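Local structure of putative siderophore-degrading esterase (Eurofung) (Emericella nidulans, 6GUO) at residues F224-E228 and E282-V287; S189-W193 and R252-C258; C258-Y262 and K273-K277; S103-P109 and A127-E133; V35-W41 and F151-S155. The protein hydrolyses the ester bonds of the bacterial siderophore enterobactin, releasing its iron inside the fungal cell, and does not cleave triacetylfusarinine C. All coordinates share one frame; numbering follows the deposited sequence. Where two conformers were deposited one is given.

Contact 1. Residues F224-E228 and E282-V287; sequences FGSRE and EDHGSV
Glu228 and His284 meet through a His-carboxylate hydrogen bond, formed between the loops that follow two neighbouring strands of the alpha/beta-hydrolase sheet. His284 ND1 donates to Glu228 OE1 over 2.7 Å, with 160° at the hydrogen. The two partners are used differently: the oxygen lies close to the imidazole plane, whereas the nitrogen stands well above the plane of the carboxylate, and the two flat groups are inclined at 52°. Glu228 reaches the ring because its CG is anti to its own carbonyl carbon (chi1 -68°) and the chain then runs extended, CG passing the backbone N of His284 on the way. The second oxygen, OE2, accepts the backbone N of Gly225 at 2.8 Å on its anti lone pair and is also hydrogen-bonded by Ser189 OG. Three donors thus fix the rotation of the carboxylate. His284 touches Ser165 of a probable nucleophile elbow, a geometry consistent with the Ser-His-acid layout of this fold.

Beside this pair, the backbones meet directly. A type I turn from Gly225 to Glu228 wraps round the carbonyl of Glu282: Arg227 N donates to Glu282 O at 3.1 Å, and Gly225 CA makes a CA-H...O contact of 3.2 Å with the same oxygen. Val287 CG2 packs 3.7 Å from Gly225 N. Asp283 accepts the backbone N of Ser286 in an Asx motif through OD1, while its OD2 accepts a hydrogen bond from a water 2.6 Å away that also accepts from Arg227 NH1 at 2.9 Å.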
# COMPACT_ATOMS: atom_id res chain seq x y z
N PHE A 224 4.03 12.89 -7.50
CA PHE A 224 4.91 12.20 -8.44
C PHE A 224 6.11 11.65 -7.68
O PHE A 224 6.40 12.10 -6.57
CB PHE A 224 5.36 13.14 -9.58
CG PHE A 224 6.11 14.36 -9.11
CD1 PHE A 224 7.50 14.35 -9.04
CD2 PHE A 224 5.43 15.52 -8.75
CE1 PHE A 224 8.20 15.48 -8.61
CE2 PHE A 224 6.12 16.65 -8.33
CZ PHE A 224 7.50 16.63 -8.26
N GLY A 225 6.77 10.67 -8.27
CA GLY A 225 8.03 10.17 -7.73
C GLY A 225 9.20 10.96 -8.29
O GLY A 225 9.19 11.30 -9.47
N SER A 226 10.21 11.23 -7.46
CA SER A 226 11.35 12.06 -7.90
C SER A 226 12.10 11.47 -9.09
O SER A 226 12.63 12.21 -9.92
CB SER A 226 12.33 12.31 -6.74
OG SER A 226 13.07 11.15 -6.41
N ARG A 227 12.13 10.14 -9.19
CA ARG A 227 12.83 9.46 -10.27
C ARG A 227 12.09 9.42 -11.60
O ARG A 227 12.67 9.01 -12.60
CB ARG A 227 13.18 8.03 -9.86
CG ARG A 227 14.12 7.96 -8.68
CD ARG A 227 14.48 6.53 -8.36
NE ARG A 227 15.60 6.44 -7.43
CZ ARG A 227 16.11 5.30 -6.98
NH1 ARG A 227 15.61 4.12 -7.37
NH2 ARG A 227 17.14 5.33 -6.14
N GLU A 228 10.82 9.85 -11.63
CA GLU A 228 10.04 9.76 -12.86
C GLU A 228 10.66 10.57 -14.01
O GLU A 228 10.82 10.04 -15.11
CB GLU A 228 8.58 10.17 -12.61
CG GLU A 228 7.86 9.16 -11.72
CD GLU A 228 6.37 9.33 -11.73
OE1 GLU A 228 5.76 9.11 -12.79
OE2 GLU A 228 5.80 9.68 -10.67
N GLU A 282 11.23 7.42 -5.54
CA GLU A 282 10.21 6.55 -6.12
C GLU A 282 10.14 6.78 -7.63
O GLU A 282 10.33 7.91 -8.10
CB GLU A 282 8.84 6.80 -5.49
CG GLU A 282 8.79 6.72 -3.97
CD GLU A 282 8.96 5.32 -3.39
OE1 GLU A 282 9.17 4.34 -4.13
OE2 GLU A 282 8.87 5.21 -2.15
N ASP A 283 9.86 5.71 -8.36
CA ASP A 283 9.68 5.75 -9.81
C ASP A 283 8.19 5.63 -10.15
O ASP A 283 7.35 5.63 -9.24
CB ASP A 283 10.55 4.68 -10.50
CG ASP A 283 10.29 3.27 -9.99
OD1 ASP A 283 9.13 2.81 -10.00
OD2 ASP A 283 11.27 2.59 -9.58
N HIS A 284 7.86 5.53 -11.43
CA HIS A 284 6.46 5.55 -11.89
C HIS A 284 5.61 4.41 -11.28
O HIS A 284 4.44 4.61 -10.96
CB HIS A 284 6.42 5.50 -13.42
CG HIS A 284 5.08 5.81 -14.01
ND1 HIS A 284 4.44 7.01 -13.83
CD2 HIS A 284 4.28 5.08 -14.83
CE1 HIS A 284 3.30 7.01 -14.49
NE2 HIS A 284 3.18 5.85 -15.11
N GLY A 285 6.22 3.24 -11.13
CA GLY A 285 5.57 2.08 -10.51
C GLY A 285 5.63 2.10 -8.99
O GLY A 285 4.61 1.90 -8.32
N SER A 286 6.82 2.32 -8.43
CA SER A 286 7.01 2.25 -6.97
C SER A 286 6.27 3.36 -6.21
O SER A 286 5.99 3.20 -5.04
CB SER A 286 8.50 2.25 -6.60
OG SER A 286 9.10 3.52 -6.78
N VAL A 287 5.97 4.47 -6.88
CA VAL A 287 5.25 5.57 -6.23
C VAL A 287 3.76 5.29 -5.98
O VAL A 287 3.14 5.98 -5.17
CB VAL A 287 5.42 6.90 -7.01
CG1 VAL A 287 4.54 6.94 -8.25
CG2 VAL A 287 5.16 8.10 -6.11
O HOH W 1 13.82 3.24 -9.52

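Contact 2. Residues S189-W193 and R252-C258; sequences SPSIW and RRMNDNC
With CG of Trp193 held between the backbone N and the carbonyl carbon (chi1 63°), the indole swings toward Arg252, whose chain, extended from CG to NE, runs alongside it in the same direction. The guanidinium of Arg252 therefore lies flat on Trp193, with centres 4.5 Å apart and planes at 19°. Nearer the backbone, Arg252 CG sits 3.6 Å from the centroid of the five-membered ring and 4° off its normal, a CH-pi contact. Met254 works by bending: kinked at chi2 and chi3, it curls its end against the other backbone, SD 3.3 Å from Pro190 O and CE 3.3 Å from Ser189 O. Ile192 CG2 packs on Asn257 CB at 3.8 Å, and Pro190 CD meets Cys258 SG at 3.7 Å. One water serves three polar groups, accepting from Trp193 N and Asn257 ND2 and donating to Arg252 O at 2.7 Å. Trp193 also touches Pro116, in a proline-rich loop that probably belongs to the insertion narrowing the active site. The loop after strand 184-188 is thus wedged between the start of helix 254-268 and helix 166-177, where Leu172 meets Pro190 and Ile192, while Phe224 of strand 219-225 backs Met254 and Cys258.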
# COMPACT_ATOMS: atom_id res chain seq x y z
N SER A 189 0.96 11.00 -10.29
CA SER A 189 1.78 10.92 -11.50
C SER A 189 0.95 11.13 -12.77
O SER A 189 1.02 10.31 -13.68
CB SER A 189 2.49 9.57 -11.55
OG SER A 189 3.19 9.34 -10.34
N PRO A 190 0.16 12.20 -12.83
CA PRO A 190 -0.77 12.35 -13.96
C PRO A 190 -0.02 12.52 -15.27
O PRO A 190 1.00 13.22 -15.32
CB PRO A 190 -1.53 13.63 -13.61
CG PRO A 190 -0.58 14.41 -12.78
CD PRO A 190 0.12 13.38 -11.95
N SER A 191 -0.51 11.88 -16.33
CA SER A 191 0.13 11.92 -17.64
C SER A 191 -0.13 13.26 -18.34
O SER A 191 -0.77 13.31 -19.40
CB SER A 191 -0.35 10.74 -18.50
OG SER A 191 -0.13 9.52 -17.82
N ILE A 192 0.41 14.33 -17.76
CA ILE A 192 0.18 15.69 -18.25
C ILE A 192 0.74 15.83 -19.67
O ILE A 192 0.11 16.47 -20.51
CB ILE A 192 0.75 16.75 -17.27
CG1 ILE A 192 -0.09 16.75 -15.99
CG2 ILE A 192 0.76 18.15 -17.90
CD1 ILE A 192 0.48 17.54 -14.83
N TRP A 193 1.87 15.17 -19.94
CA TRP A 193 2.46 15.07 -21.29
C TRP A 193 1.51 14.64 -22.42
O TRP A 193 1.72 15.03 -23.57
CB TRP A 193 3.66 14.11 -21.28
CG TRP A 193 3.31 12.69 -20.93
CD1 TRP A 193 3.31 12.13 -19.68
CD2 TRP A 193 2.90 11.65 -21.83
NE1 TRP A 193 2.92 10.81 -19.75
CE2 TRP A 193 2.67 10.49 -21.06
CE3 TRP A 193 2.72 11.60 -23.22
CZ2 TRP A 193 2.26 9.28 -21.63
CZ3 TRP A 193 2.30 10.39 -23.79
CH2 TRP A 193 2.07 9.25 -22.99
N ARG A 252 8.34 13.00 -21.17
CA ARG A 252 7.14 13.02 -20.33
C ARG A 252 7.19 14.08 -19.25
O ARG A 252 6.14 14.56 -18.82
CB ARG A 252 6.87 11.64 -19.75
CG ARG A 252 6.49 10.67 -20.85
CD ARG A 252 6.23 9.27 -20.34
NE ARG A 252 5.98 8.37 -21.46
CZ ARG A 252 5.40 7.18 -21.37
NH1 ARG A 252 4.96 6.70 -20.21
NH2 ARG A 252 5.24 6.45 -22.48
N ARG A 253 8.39 14.43 -18.80
CA ARG A 253 8.60 15.62 -17.98
C ARG A 253 7.67 15.64 -16.76
O ARG A 253 7.06 16.66 -16.44
CB ARG A 253 8.38 16.85 -18.87
CG ARG A 253 8.94 18.14 -18.33
CD ARG A 253 8.97 19.21 -19.40
NE ARG A 253 9.51 20.46 -18.86
CZ ARG A 253 8.81 21.40 -18.22
NH1 ARG A 253 9.44 22.48 -17.77
NH2 ARG A 253 7.50 21.28 -18.03
N MET A 254 7.56 14.49 -16.09
CA MET A 254 6.56 14.30 -15.03
C MET A 254 6.70 15.32 -13.90
O MET A 254 5.71 15.97 -13.53
CB MET A 254 6.65 12.88 -14.47
CG MET A 254 5.62 12.54 -13.40
SD MET A 254 3.91 12.68 -13.95
CE MET A 254 3.81 11.37 -15.17
N ASN A 255 7.91 15.47 -13.38
CA ASN A 255 8.18 16.28 -12.19
C ASN A 255 7.89 17.76 -12.46
O ASN A 255 7.16 18.40 -11.69
CB ASN A 255 9.64 16.16 -11.72
CG ASN A 255 10.06 14.73 -11.40
OD1 ASN A 255 9.54 13.76 -11.96
ND2 ASN A 255 11.03 14.60 -10.49
N ASP A 256 8.45 18.29 -13.54
CA ASP A 256 8.25 19.70 -13.89
C ASP A 256 6.81 20.02 -14.33
O ASP A 256 6.29 21.07 -13.97
CB ASP A 256 9.26 20.17 -14.96
CG ASP A 256 10.70 20.24 -14.44
OD1 ASP A 256 10.91 20.41 -13.22
OD2 ASP A 256 11.63 20.14 -15.26
N ASN A 257 6.18 19.13 -15.10
CA ASN A 257 4.78 19.32 -15.49
C ASN A 257 3.86 19.40 -14.26
O ASN A 257 2.99 20.28 -14.19
CB ASN A 257 4.27 18.22 -16.44
CG ASN A 257 4.79 18.38 -17.87
OD1 ASN A 257 5.37 19.40 -18.23
ND2 ASN A 257 4.56 17.36 -18.69
N CYS A 258 4.06 18.51 -13.29
CA CYS A 258 3.28 18.53 -12.04
C CYS A 258 3.49 19.81 -11.24
O CYS A 258 2.51 20.44 -10.83
CB CYS A 258 3.63 17.35 -11.14
SG CYS A 258 2.90 15.81 -11.67
O HOH W 2 3.15 15.37 -15.06
O HOH W 3 3.72 14.81 -17.56

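Contact 3. Residues C258-Y262 and K273-K277; sequences CEELY and KLEVK
Tyr262 OH is tied to the backbone of Leu274 and Val276 by two waters. The first lies 2.8 Å from Tyr262 OH and donates to Leu274 O at 2.7 Å; the second accepts from Val276 N at 3.0 Å and reaches Tyr262 OH only weakly, at 3.4 Å. The phenol end thus lies beside the strand, with the firmer of the two bridges going to Leu274 O. CG of Tyr262 is anti to the backbone N (chi1 170°), which lays the ring toward 273-277, where Val276 CG1 comes down over its face: 3.5 Å from the centroid and 12° off the normal, a CH-pi contact close to the ring centre. Leu274 flanks the same ring, its CG 3.7 Å from Tyr262 CD1, and its CD2 extends to 3.6 Å from Tyr262 O. The segment axes approach to 9.1 Å at 162°, nearly antiparallel, as expected where the helix of a beta-alpha-beta crossover leads into its second strand. Helix 254-268 covers one side of strand 273-279, outermost of the sheet within this chain. Its Cys258 and Glu259 continue onto Phe224 of the adjacent strand 219-225, whereas Glu275 faces the other side, pairing with Arg221 and touching Phe298 of helix 288-301.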
# COMPACT_ATOMS: atom_id res chain seq x y z
N CYS A 258 4.06 18.51 -13.29
CA CYS A 258 3.28 18.53 -12.04
C CYS A 258 3.49 19.81 -11.24
O CYS A 258 2.51 20.44 -10.83
CB CYS A 258 3.63 17.35 -11.14
SG CYS A 258 2.90 15.81 -11.67
N GLU A 259 4.75 20.17 -11.02
CA GLU A 259 5.09 21.38 -10.25
C GLU A 259 4.56 22.65 -10.91
O GLU A 259 4.06 23.54 -10.22
CB GLU A 259 6.61 21.49 -10.04
CG GLU A 259 7.19 20.50 -9.02
CD GLU A 259 6.84 20.82 -7.57
OE1 GLU A 259 7.06 19.94 -6.71
OE2 GLU A 259 6.36 21.93 -7.27
N GLU A 260 4.65 22.72 -12.23
CA GLU A 260 4.14 23.88 -12.98
C GLU A 260 2.62 23.96 -12.96
O GLU A 260 2.07 25.05 -12.82
CB GLU A 260 4.67 23.88 -14.42
CG GLU A 260 6.10 24.39 -14.50
CD GLU A 260 6.83 23.94 -15.75
OE1 GLU A 260 6.17 23.66 -16.78
OE2 GLU A 260 8.08 23.86 -15.71
N LEU A 261 1.95 22.81 -13.08
CA LEU A 261 0.48 22.77 -12.96
C LEU A 261 0.04 23.20 -11.56
O LEU A 261 -0.90 23.98 -11.42
CB LEU A 261 -0.07 21.38 -13.28
CG LEU A 261 -1.60 21.23 -13.20
CD1 LEU A 261 -2.31 22.19 -14.14
CD2 LEU A 261 -2.01 19.80 -13.50
N TYR A 262 0.72 22.67 -10.55
CA TYR A 262 0.51 23.11 -9.16
C TYR A 262 0.62 24.63 -9.04
O TYR A 262 -0.28 25.28 -8.49
CB TYR A 262 1.50 22.43 -8.21
CG TYR A 262 1.51 23.01 -6.82
CD1 TYR A 262 0.56 22.63 -5.88
CD2 TYR A 262 2.46 23.96 -6.44
CE1 TYR A 262 0.56 23.17 -4.60
CE2 TYR A 262 2.47 24.51 -5.17
CZ TYR A 262 1.51 24.11 -4.25
OH TYR A 262 1.50 24.65 -2.99
N LYS A 273 -8.49 23.78 -1.58
CA LYS A 273 -7.22 23.31 -1.05
C LYS A 273 -6.45 22.63 -2.17
O LYS A 273 -7.03 21.92 -3.00
CB LYS A 273 -7.43 22.34 0.11
CG LYS A 273 -6.16 22.09 0.90
CD LYS A 273 -6.31 21.00 1.94
CE LYS A 273 -5.01 20.84 2.71
NZ LYS A 273 -5.08 19.76 3.73
N LEU A 274 -5.14 22.84 -2.18
CA LEU A 274 -4.26 22.34 -3.23
C LEU A 274 -2.93 21.92 -2.61
O LEU A 274 -2.38 22.65 -1.79
CB LEU A 274 -4.07 23.43 -4.29
CG LEU A 274 -3.06 23.19 -5.41
CD1 LEU A 274 -3.42 21.97 -6.23
CD2 LEU A 274 -2.96 24.43 -6.28
N GLU A 275 -2.44 20.75 -2.99
CA GLU A 275 -1.20 20.21 -2.45
C GLU A 275 -0.47 19.44 -3.54
O GLU A 275 -1.10 18.78 -4.36
CB GLU A 275 -1.53 19.30 -1.25
CG GLU A 275 -0.36 18.51 -0.67
CD GLU A 275 -0.69 17.88 0.68
OE1 GLU A 275 -0.98 18.62 1.64
OE2 GLU A 275 -0.66 16.64 0.78
N VAL A 276 0.85 19.54 -3.54
CA VAL A 276 1.71 18.72 -4.39
C VAL A 276 2.73 18.03 -3.50
O VAL A 276 3.25 18.64 -2.56
CB VAL A 276 2.39 19.54 -5.52
CG1 VAL A 276 3.33 20.62 -4.98
CG2 VAL A 276 3.13 18.61 -6.49
N LYS A 277 3.01 16.76 -3.79
CA LYS A 277 3.98 15.97 -3.04
C LYS A 277 4.91 15.24 -4.00
O LYS A 277 4.46 14.50 -4.87
CB LYS A 277 3.26 14.96 -2.13
CG LYS A 277 4.15 13.96 -1.40
CD LYS A 277 5.11 14.62 -0.42
CE LYS A 277 6.15 13.63 0.10
NZ LYS A 277 5.67 12.80 1.23
O HOH W 4 1.79 21.56 -1.59
O HOH W 5 -0.99 24.95 -1.86

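Contact 4. Residues S103-P109 and A127-E133; sequences SYDLTPP and AHGGADE
The ring of Tyr104 carries Gly130 on one face, CA lying 3.6 Å from the centroid and 16° off the normal, a CH-pi contact. Its edge meets His128 O, 3.4 Å from CD1, and at the phenol end OH donates to Glu133 OE1 over 2.8 Å. That hydroxyl comes in from above the carboxylate plane, 42° out of it, with ring and carboxylate inclined at 67°. Lys26 forms a salt bridge with the same OE1, so this oxygen has two polar partners. The imidazole of His128 is in turn stacked by Tyr113, and a water at its edge links ND1 to Pro108 O.

Beyond the CB end of the ring, the Thr107 hydroxyl both gives and takes a hydrogen bond: OG1 donates to Ser103 O at 2.6 Å and accepts from Gly129 N at 2.9 Å. The backbone adds Gly130 N to Tyr104 O at 2.8 Å and Ala131 N to Thr107 O at 3.0 Å. Helix 102-106 and the turn after it thereby hold the incoming chain just where Gly130 takes the N-cap position of helix 131-150. A further water joins Gly130 O to Asp105 OD2. The two segments bracket residues 110-126, whose proline-rich, partly unmodelled sequence probably corresponds to the insertion that makes this esterase's active site too narrow for the extended, flat triacetylfusarinine C, so the contact closes the base of that loop.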
# COMPACT_ATOMS: atom_id res chain seq x y z
N SER A 103 -6.60 2.80 -21.71
CA SER A 103 -6.19 3.88 -22.60
C SER A 103 -7.39 4.61 -23.19
O SER A 103 -7.38 5.84 -23.30
CB SER A 103 -5.27 3.38 -23.72
OG SER A 103 -5.95 2.55 -24.64
N TYR A 104 -8.43 3.86 -23.57
CA TYR A 104 -9.67 4.46 -24.07
C TYR A 104 -10.45 5.13 -22.94
O TYR A 104 -10.86 6.29 -23.06
CB TYR A 104 -10.54 3.42 -24.78
CG TYR A 104 -11.83 4.00 -25.29
CD1 TYR A 104 -11.84 4.90 -26.35
CD2 TYR A 104 -13.05 3.67 -24.70
CE1 TYR A 104 -13.03 5.44 -26.82
CE2 TYR A 104 -14.24 4.21 -25.15
CZ TYR A 104 -14.23 5.10 -26.22
OH TYR A 104 -15.41 5.63 -26.68
N ASP A 105 -10.66 4.39 -21.84
CA ASP A 105 -11.48 4.87 -20.74
C ASP A 105 -10.96 6.13 -20.05
O ASP A 105 -11.76 6.94 -19.58
CB ASP A 105 -11.69 3.78 -19.67
CG ASP A 105 -12.69 2.72 -20.10
OD1 ASP A 105 -12.50 1.56 -19.70
OD2 ASP A 105 -13.66 3.03 -20.80
N LEU A 106 -9.64 6.30 -20.00
CA LEU A 106 -9.02 7.34 -19.17
C LEU A 106 -8.53 8.58 -19.92
O LEU A 106 -8.17 9.57 -19.28
CB LEU A 106 -7.87 6.72 -18.36
CG LEU A 106 -8.28 5.56 -17.45
CD1 LEU A 106 -7.06 4.96 -16.76
CD2 LEU A 106 -9.30 6.01 -16.41
N THR A 107 -8.51 8.56 -21.25
CA THR A 107 -8.04 9.71 -22.04
C THR A 107 -9.22 10.51 -22.58
O THR A 107 -10.19 9.93 -23.08
CB THR A 107 -7.15 9.28 -23.20
OG1 THR A 107 -7.82 8.30 -24.00
CG2 THR A 107 -5.83 8.71 -22.68
N PRO A 108 -9.16 11.86 -22.46
CA PRO A 108 -10.28 12.68 -22.91
C PRO A 108 -10.36 12.82 -24.43
O PRO A 108 -9.33 12.70 -25.11
CB PRO A 108 -10.01 14.03 -22.25
CG PRO A 108 -8.54 14.09 -22.08
CD PRO A 108 -8.10 12.67 -21.84
N PRO A 109 -11.57 13.05 -24.97
CA PRO A 109 -11.70 13.28 -26.40
C PRO A 109 -11.12 14.65 -26.75
O PRO A 109 -11.30 15.61 -26.00
CB PRO A 109 -13.21 13.24 -26.63
CG PRO A 109 -13.79 13.69 -25.34
CD PRO A 109 -12.84 13.27 -24.26
N ALA A 127 -6.25 2.95 -28.47
CA ALA A 127 -7.60 3.52 -28.38
C ALA A 127 -7.61 4.67 -27.37
O ALA A 127 -6.90 4.62 -26.36
CB ALA A 127 -8.61 2.45 -27.99
N HIS A 128 -8.39 5.71 -27.67
CA HIS A 128 -8.36 6.95 -26.90
C HIS A 128 -9.66 7.72 -27.00
O HIS A 128 -10.45 7.51 -27.93
CB HIS A 128 -7.21 7.83 -27.40
CG HIS A 128 -7.37 8.25 -28.84
ND1 HIS A 128 -7.87 9.48 -29.20
CD2 HIS A 128 -7.11 7.59 -29.99
CE1 HIS A 128 -7.91 9.56 -30.52
NE2 HIS A 128 -7.45 8.43 -31.02
N GLY A 129 -9.88 8.62 -26.05
CA GLY A 129 -10.98 9.58 -26.10
C GLY A 129 -12.30 9.18 -25.45
O GLY A 129 -13.32 9.83 -25.68
N GLY A 130 -12.28 8.14 -24.61
CA GLY A 130 -13.48 7.66 -23.93
C GLY A 130 -13.71 8.18 -22.51
O GLY A 130 -14.58 7.66 -21.82
N ALA A 131 -12.96 9.19 -22.08
CA ALA A 131 -13.03 9.66 -20.68
C ALA A 131 -14.37 10.28 -20.30
O ALA A 131 -14.83 10.08 -19.17
CB ALA A 131 -11.90 10.62 -20.36
N ASP A 132 -14.98 11.02 -21.21
CA ASP A 132 -16.30 11.60 -20.93
C ASP A 132 -17.37 10.52 -20.76
O ASP A 132 -18.21 10.63 -19.87
CB ASP A 132 -16.71 12.62 -22.01
CG ASP A 132 -15.87 13.88 -21.96
OD1 ASP A 132 -15.36 14.24 -20.88
OD2 ASP A 132 -15.72 14.53 -23.01
N GLU A 133 -17.30 9.48 -21.59
CA GLU A 133 -18.19 8.32 -21.47
C GLU A 133 -17.99 7.59 -20.14
O GLU A 133 -18.95 7.23 -19.46
CB GLU A 133 -17.98 7.33 -22.62
CG GLU A 133 -18.41 7.86 -23.98
CD GLU A 133 -18.03 6.95 -25.14
OE1 GLU A 133 -17.60 5.80 -24.90
OE2 GLU A 133 -18.15 7.40 -26.30
O HOH W 6 -15.35 4.99 -21.75
O HOH W 7 -8.60 11.65 -27.71

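Contact 5. Residues V35-W41 and F151-S155; sequences VSWPLTW and FPRVS
Phe151 forms an aromatic cluster with Trp37 and Trp41, and Val35 borders its ring. The Phe151 edge points toward the face of Trp37 in an offset edge-to-face pair, centroids of the Phe151 ring and the Trp37 five-membered ring 5.6 Å apart and planes at 69°; the closest atoms are Phe151 CZ and Trp37 CE3 at 3.7 Å. The second pair reverses the roles: the edge of Trp41 is directed at the face of Phe151, planes at 75°, with Trp41 CZ3 3.8 Å from Phe151 CE1. Val35 CG1 comes in near the phenyl plane, 3.9 Å from Phe151 CE2, and Val154 CG1 adds a looser contact of 4.2 Å with Trp41 CH2.

Two type I turns position this shell. Trp41 N bonds to Pro38 O at 3.1 Å, and the turn folds Pro38 CD over the centre of the Trp41 face; Phe151 and Val154 are the ends of the other, closed by Val154 N to Phe151 O at 3.1 Å. At chi1 54° the indole of Trp37 leaves its backbone flanked by N and C, which turns it to Phe151, and its NE1 is held by Ser42 O. Asn17 ND2 hydrogen-bonds to both Pro38 O and Trp41 O, the carbonyls of the first turn's two end residues. Val85 of strand 83-90 packs on Val35, Trp41 and Phe151, so the cluster joins the end of strand 31-36 to the connection between helix 131-150 and strand 156-164.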
# COMPACT_ATOMS: atom_id res chain seq x y z
N VAL A 35 -15.97 -3.35 -4.29
CA VAL A 35 -16.42 -2.47 -3.22
C VAL A 35 -16.02 -3.04 -1.87
O VAL A 35 -16.22 -4.22 -1.61
CB VAL A 35 -17.95 -2.27 -3.26
CG1 VAL A 35 -18.41 -1.28 -2.19
CG2 VAL A 35 -18.40 -1.80 -4.64
N SER A 36 -15.44 -2.20 -1.00
CA SER A 36 -15.17 -2.57 0.37
C SER A 36 -15.73 -1.54 1.33
O SER A 36 -15.88 -0.37 0.97
CB SER A 36 -13.67 -2.74 0.63
OG SER A 36 -12.98 -1.51 0.57
N TRP A 37 -16.01 -1.98 2.55
CA TRP A 37 -16.60 -1.12 3.56
C TRP A 37 -15.98 -1.39 4.93
O TRP A 37 -15.32 -2.42 5.11
CB TRP A 37 -18.12 -1.25 3.57
CG TRP A 37 -18.64 -2.64 3.72
CD1 TRP A 37 -19.04 -3.24 4.87
CD2 TRP A 37 -18.85 -3.60 2.67
NE1 TRP A 37 -19.48 -4.51 4.62
CE2 TRP A 37 -19.37 -4.76 3.28
CE3 TRP A 37 -18.64 -3.59 1.29
CZ2 TRP A 37 -19.69 -5.90 2.54
CZ3 TRP A 37 -18.95 -4.72 0.57
CH2 TRP A 37 -19.47 -5.87 1.20
N PRO A 38 -16.16 -0.47 5.89
CA PRO A 38 -15.47 -0.61 7.18
C PRO A 38 -15.75 -1.90 7.93
O PRO A 38 -16.85 -2.45 7.85
CB PRO A 38 -15.99 0.59 7.98
CG PRO A 38 -16.27 1.62 6.96
CD PRO A 38 -16.79 0.86 5.77
N LEU A 39 -14.75 -2.36 8.67
CA LEU A 39 -14.82 -3.62 9.39
C LEU A 39 -15.79 -3.63 10.57
O LEU A 39 -16.21 -4.70 11.00
CB LEU A 39 -13.42 -4.02 9.88
CG LEU A 39 -12.41 -4.37 8.78
CD1 LEU A 39 -11.07 -4.68 9.42
CD2 LEU A 39 -12.88 -5.53 7.92
N THR A 40 -16.13 -2.45 11.09
CA THR A 40 -17.14 -2.34 12.15
C THR A 40 -18.57 -2.54 11.63
O THR A 40 -19.49 -2.75 12.43
CB THR A 40 -17.06 -0.99 12.88
OG1 THR A 40 -17.02 0.08 11.94
CG2 THR A 40 -15.81 -0.94 13.74
N TRP A 41 -18.76 -2.48 10.31
CA TRP A 41 -20.07 -2.73 9.69
C TRP A 41 -20.26 -4.24 9.49
O TRP A 41 -19.30 -5.01 9.51
CB TRP A 41 -20.16 -2.03 8.34
CG TRP A 41 -19.96 -0.53 8.33
CD1 TRP A 41 -19.49 0.27 9.34
CD2 TRP A 41 -20.19 0.33 7.21
NE1 TRP A 41 -19.43 1.57 8.92
CE2 TRP A 41 -19.85 1.63 7.62
CE3 TRP A 41 -20.66 0.12 5.91
CZ2 TRP A 41 -19.96 2.73 6.76
CZ3 TRP A 41 -20.77 1.21 5.06
CH2 TRP A 41 -20.42 2.50 5.49
N PHE A 151 -25.73 0.66 -0.45
CA PHE A 151 -25.74 1.34 0.85
C PHE A 151 -26.85 2.40 0.98
O PHE A 151 -26.56 3.55 1.33
CB PHE A 151 -24.37 1.99 1.10
CG PHE A 151 -23.22 1.02 1.10
CD1 PHE A 151 -23.08 0.10 2.13
CD2 PHE A 151 -22.27 1.04 0.08
CE1 PHE A 151 -22.02 -0.80 2.13
CE2 PHE A 151 -21.21 0.15 0.08
CZ PHE A 151 -21.08 -0.77 1.11
N PRO A 152 -28.13 2.02 0.74
CA PRO A 152 -29.24 2.99 0.77
C PRO A 152 -29.47 3.71 2.10
O PRO A 152 -30.01 4.82 2.10
CB PRO A 152 -30.47 2.13 0.43
CG PRO A 152 -30.08 0.75 0.83
CD PRO A 152 -28.62 0.65 0.52
N ARG A 153 -29.08 3.09 3.22
CA ARG A 153 -29.24 3.71 4.55
C ARG A 153 -28.02 4.51 5.04
O ARG A 153 -28.03 4.99 6.17
CB ARG A 153 -29.64 2.64 5.57
CG ARG A 153 -30.95 1.94 5.22
CD ARG A 153 -31.40 0.95 6.27
NE ARG A 153 -30.37 -0.04 6.60
CZ ARG A 153 -30.00 -1.06 5.83
NH1 ARG A 153 -30.57 -1.28 4.64
NH2 ARG A 153 -29.04 -1.88 6.25
N VAL A 154 -27.01 4.67 4.18
CA VAL A 154 -25.78 5.38 4.52
C VAL A 154 -25.79 6.76 3.85
O VAL A 154 -25.88 6.86 2.63
CB VAL A 154 -24.54 4.59 4.06
CG1 VAL A 154 -23.25 5.35 4.37
CG2 VAL A 154 -24.51 3.22 4.72
N SER A 155 -25.67 7.81 4.66
CA SER A 155 -25.49 9.17 4.15
C SER A 155 -24.01 9.35 3.80
O SER A 155 -23.14 9.20 4.67
CB SER A 155 -25.93 10.21 5.18
OG SER A 155 -25.69 11.52 4.71

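Overall arrangement
Contacts 1, 2 and 3 adjoin one another, whereas contact 5 lies across the chain's centre from 1 and 2, with centres about 33 and 35 Å away. Contacts 2 and 5 are buried, 1 and 4 partly so, and 3 lies at the surface. Chemistry follows place: direct polar bonds dominate 1 and 4, near the probable active site, while stacking and apolar packing carry 2, 3 and 5; in 2 and 3 the polar links across the segments run through water, whereas 1 and 4 have direct bonds as well as waters. Ser226 O to Asn255 ND2 (2.9 Å, probably a hydrogen bond) joins contacts 1 and 2; contacts 2 and 3 share Cys258; Phe224 connects all three. Contacts 1, 3 and 5 reach the same sheet.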